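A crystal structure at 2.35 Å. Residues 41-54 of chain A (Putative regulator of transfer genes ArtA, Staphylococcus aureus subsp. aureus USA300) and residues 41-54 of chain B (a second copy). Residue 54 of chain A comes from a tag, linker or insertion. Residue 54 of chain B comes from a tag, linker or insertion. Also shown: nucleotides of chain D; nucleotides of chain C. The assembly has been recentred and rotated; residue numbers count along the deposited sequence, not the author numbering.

Chain A (41-54) AGREILKKGLEQIA
Chain B, residues 41-54: AGREILKKGLEQIA

The two copies of ArtA meet through the same helical stretch, one helix laid across the other. Both helices begin earlier in the chain and keep regular i to i+4 hydrogen bonding, for example Gly A49 N to Ile A45 O at 2.9 Å and Leu B50 N to Leu B46 O at 2.8 Å, with phi/psi near -65/-40 as far as residue 50. Their axes approach to 6.8 Å and cross at 91°, so the N-to-C directions are almost perpendicular. Like residues face each other about the crossing: the CA atoms of Gly A49 and Gly B49 lie 3.8 Å apart, and those of Leu A46 and Leu B46 5.2 Å apart. Together the stretches bury 725 Å².

Ile B45 and Ile A45 cover the most surface, 83 and 80 Å². Both adopt the mt rotamer and leave their backbones sideways to the partner helix, which lays the CG2 methyl into the groove beside residues 46 and 50 opposite. Ile A45 CG2 lies 3.5 Å from Leu B46 O, 3.8 Å from Leu B46 CD2 and 3.9 Å from Leu B50 CG. In the reciprocal arrangement Ile B45 CG2 reaches Leu A46 O at 3.6 Å and Leu A46 CD2 at 3.8 Å, while Ile B45 CD1 sits 4.1 Å from Leu A50 CD2. The leucines at 46 and 50 are also mt. Those at 46 start sideways, but their ends come nearer and meet one turn before the closest approach of the backbones, Leu A46 CG to Leu B46 CD2 being 3.7 Å. The side-chain pairs are apolar contacts between branched carbons, while the CG2 methyls also rest against the leucine carbonyls; Ile A45, Ile B45, Leu A46 and Leu B46 are buried.

The backbones come close enough for the isoleucine carbonyls to meet the facing glycines. Gly B49 CA approaches Ile A45 O at 3.5 Å and Gly A49 CA approaches Ile B45 O at 3.4 Å, as CA-H...O contacts with angles at H of 156° and 149°. Ile A45 O and Ile B45 O also accept the intrahelical bonds from Gly A49 N and Gly B49 N. An ideal CB on Gly A49 would stand 2.1 Å from Ile B45 O, and one on Gly B49 2.1 Å from Ile A45 O, a clash in both cases; the bare CA atoms permit the close crossing.

Farther along, the lysines at 48 point toward the partner. Lys A48 (mttm, 63 Å²) and Lys B48 (mttm, 66 Å²) contribute their aliphatic portions: Lys A48 CE packs 3.4 Å from Ile B53 CD1, and Lys B48 CD 3.4 Å from Ile A53 CD1, both isoleucines being mm. Gln A52 covers 69 Å² with chi1 at 144° and chi2 at 159°, and its side chain lies over Lys B48. Gln B52, with chi1 at -97° and chi2 at 95°, brings NE2 to 3.0 Å from Lys A48 O.

Arg A43 (chi1 m, chi2 t, chi3 t) points away from this contact, and its NH2 donates to OP1 of DA3 of chain C at 2.9 Å.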

# COMPACT_ATOMS: atom_id res chain seq x y z
N ALA A 41 -6.82 4.50 -3.86
CA ALA A 41 -7.17 4.00 -2.53
C ALA A 41 -5.92 3.56 -1.77
O ALA A 41 -5.83 3.73 -0.57
CB ALA A 41 -8.16 2.83 -2.65
N GLY A 42 -4.97 3.00 -2.50
CA GLY A 42 -3.73 2.56 -1.90
C GLY A 42 -2.91 3.71 -1.35
O GLY A 42 -2.30 3.59 -0.30
N ARG A 43 -2.91 4.84 -2.06
CA ARG A 43 -2.15 6.00 -1.60
C ARG A 43 -2.75 6.59 -0.33
O ARG A 43 -2.02 6.88 0.63
CB ARG A 43 -2.09 7.08 -2.69
CG ARG A 43 -1.60 6.60 -4.03
CD ARG A 43 -1.31 7.77 -4.94
NE ARG A 43 -1.24 7.33 -6.32
CZ ARG A 43 -2.27 7.35 -7.16
NH1 ARG A 43 -3.45 7.80 -6.76
NH2 ARG A 43 -2.12 6.89 -8.39
N GLU A 44 -4.07 6.77 -0.32
CA GLU A 44 -4.78 7.32 0.84
C GLU A 44 -4.51 6.47 2.07
O GLU A 44 -4.22 6.99 3.14
CB GLU A 44 -6.29 7.35 0.59
CG GLU A 44 -6.70 8.08 -0.65
CD GLU A 44 -8.20 8.34 -0.73
OE1 GLU A 44 -8.95 7.92 0.18
OE2 GLU A 44 -8.63 8.98 -1.72
N ILE A 45 -4.59 5.15 1.92
CA ILE A 45 -4.37 4.23 3.02
C ILE A 45 -2.90 4.28 3.46
O ILE A 45 -2.61 4.28 4.65
CB ILE A 45 -4.80 2.81 2.62
CG1 ILE A 45 -6.31 2.82 2.36
CG2 ILE A 45 -4.49 1.80 3.73
CD1 ILE A 45 -6.84 1.60 1.61
N LEU A 46 -1.99 4.33 2.49
CA LEU A 46 -0.56 4.42 2.80
C LEU A 46 -0.30 5.72 3.59
O LEU A 46 0.41 5.72 4.59
CB LEU A 46 0.26 4.40 1.50
CG LEU A 46 0.51 3.04 0.81
CD1 LEU A 46 1.09 3.26 -0.56
CD2 LEU A 46 1.46 2.21 1.64
N LYS A 47 -0.92 6.82 3.17
CA LYS A 47 -0.77 8.11 3.85
C LYS A 47 -1.27 7.99 5.30
O LYS A 47 -0.65 8.52 6.21
CB LYS A 47 -1.56 9.18 3.10
CG LYS A 47 -1.35 10.62 3.58
CD LYS A 47 -2.09 11.60 2.67
CE LYS A 47 -1.93 13.07 3.10
NZ LYS A 47 -0.53 13.59 3.08
N LYS A 48 -2.38 7.29 5.50
CA LYS A 48 -2.94 7.10 6.83
C LYS A 48 -2.01 6.23 7.66
O LYS A 48 -1.90 6.39 8.87
CB LYS A 48 -4.32 6.43 6.74
CG LYS A 48 -5.44 7.28 6.14
CD LYS A 48 -6.70 6.44 5.89
CE LYS A 48 -7.81 7.21 5.19
NZ LYS A 48 -8.53 8.17 6.08
N GLY A 49 -1.34 5.28 7.00
CA GLY A 49 -0.43 4.41 7.70
C GLY A 49 0.82 5.18 8.10
O GLY A 49 1.38 4.96 9.17
N LEU A 50 1.23 6.09 7.23
CA LEU A 50 2.43 6.89 7.48
C LEU A 50 2.31 7.88 8.65
O LEU A 50 3.25 8.03 9.43
CB LEU A 50 2.84 7.61 6.20
CG LEU A 50 3.50 6.69 5.16
CD1 LEU A 50 3.75 7.45 3.85
CD2 LEU A 50 4.81 6.15 5.72
N GLU A 51 1.17 8.53 8.80
CA GLU A 51 1.03 9.46 9.91
C GLU A 51 0.97 8.75 11.26
O GLU A 51 1.18 9.37 12.30
CB GLU A 51 -0.20 10.36 9.71
CG GLU A 51 -1.19 9.84 8.72
CD GLU A 51 -1.84 10.97 7.95
OE1 GLU A 51 -1.09 11.86 7.48
OE2 GLU A 51 -3.08 10.95 7.79
N GLN A 52 0.72 7.45 11.25
CA GLN A 52 0.68 6.65 12.47
C GLN A 52 2.12 6.29 12.86
O GLN A 52 2.38 5.84 13.98
CB GLN A 52 -0.14 5.38 12.26
CG GLN A 52 0.40 4.16 13.00
CD GLN A 52 -0.63 3.06 13.23
OE1 GLN A 52 -1.72 3.08 12.65
NE2 GLN A 52 -0.29 2.10 14.09
N ILE A 53 3.05 6.47 11.93
CA ILE A 53 4.46 6.18 12.21
C ILE A 53 5.01 7.44 12.83
O ILE A 53 5.70 7.41 13.85
CB ILE A 53 5.24 5.88 10.91
CG1 ILE A 53 4.49 4.85 10.06
CG2 ILE A 53 6.64 5.39 11.24
CD1 ILE A 53 4.35 3.48 10.70
N ALA A 54 4.66 8.56 12.20
CA ALA A 54 5.05 9.90 12.63
C ALA A 54 5.04 10.82 11.41
O ALA A 54 4.16 11.71 11.33
CB ALA A 54 6.43 9.90 13.26
OXT ALA A 54 5.91 10.61 10.54
N ALA B 41 7.51 -3.36 4.14
CA ALA B 41 7.23 -2.09 4.77
C ALA B 41 5.85 -1.62 4.29
O ALA B 41 5.04 -1.14 5.08
CB ALA B 41 8.31 -1.07 4.40
N GLY B 42 5.59 -1.78 2.99
CA GLY B 42 4.31 -1.40 2.43
C GLY B 42 3.13 -2.14 3.07
O GLY B 42 2.07 -1.57 3.25
N ARG B 43 3.32 -3.42 3.39
CA ARG B 43 2.27 -4.23 4.02
C ARG B 43 1.97 -3.72 5.43
O ARG B 43 0.80 -3.54 5.79
CB ARG B 43 2.70 -5.69 4.13
CG ARG B 43 2.39 -6.55 2.93
CD ARG B 43 3.06 -7.92 3.06
NE ARG B 43 3.75 -8.19 1.81
CZ ARG B 43 4.99 -8.61 1.69
NH1 ARG B 43 5.74 -8.84 2.76
NH2 ARG B 43 5.50 -8.73 0.48
N GLU B 44 3.02 -3.51 6.23
CA GLU B 44 2.88 -3.02 7.60
C GLU B 44 2.22 -1.65 7.60
O GLU B 44 1.35 -1.37 8.42
CB GLU B 44 4.25 -2.93 8.28
CG GLU B 44 5.11 -4.18 8.13
CD GLU B 44 6.48 -4.04 8.77
OE1 GLU B 44 7.10 -2.96 8.62
OE2 GLU B 44 6.95 -5.01 9.41
N ILE B 45 2.64 -0.79 6.68
CA ILE B 45 2.09 0.55 6.57
C ILE B 45 0.64 0.50 6.15
O ILE B 45 -0.22 1.15 6.74
CB ILE B 45 2.91 1.36 5.56
CG1 ILE B 45 4.33 1.52 6.10
CG2 ILE B 45 2.25 2.72 5.30
CD1 ILE B 45 5.31 2.11 5.10
N LEU B 46 0.35 -0.30 5.12
CA LEU B 46 -1.01 -0.43 4.66
C LEU B 46 -1.92 -0.95 5.77
O LEU B 46 -3.05 -0.51 5.93
CB LEU B 46 -1.07 -1.37 3.44
CG LEU B 46 -0.69 -0.76 2.09
CD1 LEU B 46 -0.55 -1.85 1.04
CD2 LEU B 46 -1.74 0.25 1.66
N LYS B 47 -1.40 -1.89 6.56
CA LYS B 47 -2.18 -2.47 7.64
C LYS B 47 -2.53 -1.43 8.71
O LYS B 47 -3.64 -1.43 9.24
CB LYS B 47 -1.43 -3.64 8.27
CG LYS B 47 -2.17 -4.29 9.41
CD LYS B 47 -3.59 -4.68 8.98
CE LYS B 47 -4.43 -5.14 10.15
NZ LYS B 47 -5.79 -5.57 9.69
N LYS B 48 -1.59 -0.56 9.03
CA LYS B 48 -1.85 0.47 10.02
C LYS B 48 -2.91 1.40 9.46
O LYS B 48 -3.81 1.84 10.18
CB LYS B 48 -0.58 1.25 10.33
CG LYS B 48 0.51 0.42 10.98
CD LYS B 48 1.82 1.20 11.07
CE LYS B 48 2.93 0.38 11.71
NZ LYS B 48 2.63 0.01 13.12
N GLY B 49 -2.81 1.70 8.16
CA GLY B 49 -3.77 2.59 7.54
C GLY B 49 -5.16 1.99 7.54
O GLY B 49 -6.15 2.69 7.75
N LEU B 50 -5.23 0.68 7.29
CA LEU B 50 -6.50 -0.03 7.26
C LEU B 50 -7.11 -0.10 8.65
O LEU B 50 -8.33 -0.06 8.80
CB LEU B 50 -6.29 -1.44 6.69
CG LEU B 50 -6.08 -1.49 5.18
CD1 LEU B 50 -5.59 -2.85 4.76
CD2 LEU B 50 -7.38 -1.14 4.47
N GLU B 51 -6.26 -0.20 9.66
CA GLU B 51 -6.72 -0.25 11.05
C GLU B 51 -7.41 1.05 11.45
O GLU B 51 -8.31 1.04 12.29
CB GLU B 51 -5.54 -0.57 11.98
CG GLU B 51 -5.24 -2.06 12.04
CD GLU B 51 -3.94 -2.39 12.76
OE1 GLU B 51 -3.68 -3.59 12.98
OE2 GLU B 51 -3.19 -1.46 13.10
N GLN B 52 -7.00 2.17 10.85
CA GLN B 52 -7.66 3.44 11.13
C GLN B 52 -9.09 3.22 10.65
O GLN B 52 -10.01 3.00 11.44
CB GLN B 52 -7.03 4.58 10.32
CG GLN B 52 -6.01 5.40 11.07
CD GLN B 52 -4.58 4.94 10.81
OE1 GLN B 52 -3.79 4.83 11.74
NE2 GLN B 52 -4.25 4.68 9.55
N ILE B 53 -9.25 3.25 9.32
CA ILE B 53 -10.51 3.04 8.64
C ILE B 53 -11.53 2.27 9.48
O ILE B 53 -12.30 2.85 10.23
CB ILE B 53 -10.28 2.25 7.32
CG1 ILE B 53 -9.14 2.89 6.52
CG2 ILE B 53 -11.57 2.19 6.51
CD1 ILE B 53 -9.36 4.34 6.16
N ALA B 54 -11.49 0.96 9.38
CA ALA B 54 -12.42 0.08 10.06
C ALA B 54 -12.51 0.40 11.55
O ALA B 54 -13.52 -0.11 12.16
CB ALA B 54 -12.00 -1.37 9.87
OXT ALA B 54 -11.62 1.10 12.08
P DA D 3 8.07 -10.22 -0.31
OP1 DA D 3 8.38 -9.74 1.05
OP2 DA D 3 6.75 -9.97 -0.90
O5' DA D 3 9.14 -9.66 -1.35
C5' DA D 3 10.51 -10.00 -1.22
C4' DA D 3 11.36 -9.12 -2.08
O4' DA D 3 11.41 -9.65 -3.43
C3' DA D 3 10.78 -7.71 -2.23
O3' DA D 3 11.84 -6.75 -2.38
C2' DA D 3 9.91 -7.84 -3.48
C1' DA D 3 10.74 -8.79 -4.33
N9 DA D 3 10.04 -9.60 -5.33
C8 DA D 3 8.75 -10.06 -5.31
N7 DA D 3 8.42 -10.75 -6.38
C5 DA D 3 9.57 -10.74 -7.16
C6 DA D 3 9.87 -11.30 -8.42
N6 DA D 3 9.00 -12.00 -9.16
N1 DA D 3 11.11 -11.10 -8.91
C2 DA D 3 11.98 -10.40 -8.18
N3 DA D 3 11.82 -9.83 -6.99
C4 DA D 3 10.57 -10.04 -6.52
P DA C 3 -3.48 6.37 -11.16
OP1 DA C 3 -4.46 6.75 -10.11
OP2 DA C 3 -2.10 5.97 -10.76
O5' DA C 3 -4.07 5.13 -11.96
C5' DA C 3 -5.30 5.25 -12.65
C4' DA C 3 -5.86 3.88 -12.95
O4' DA C 3 -5.24 3.32 -14.14
C3' DA C 3 -5.54 2.89 -11.83
O3' DA C 3 -6.59 1.93 -11.77
C2' DA C 3 -4.21 2.30 -12.27
C1' DA C 3 -4.38 2.24 -13.79
N9 DA C 3 -3.16 2.37 -14.59
C8 DA C 3 -2.01 3.06 -14.28
N7 DA C 3 -1.11 3.03 -15.23
C5 DA C 3 -1.69 2.26 -16.23
C6 DA C 3 -1.23 1.86 -17.50
N6 DA C 3 -0.04 2.20 -18.01
N1 DA C 3 -2.05 1.09 -18.25
C2 DA C 3 -3.25 0.75 -17.74
N3 DA C 3 -3.79 1.07 -16.56
C4 DA C 3 -2.95 1.83 -15.84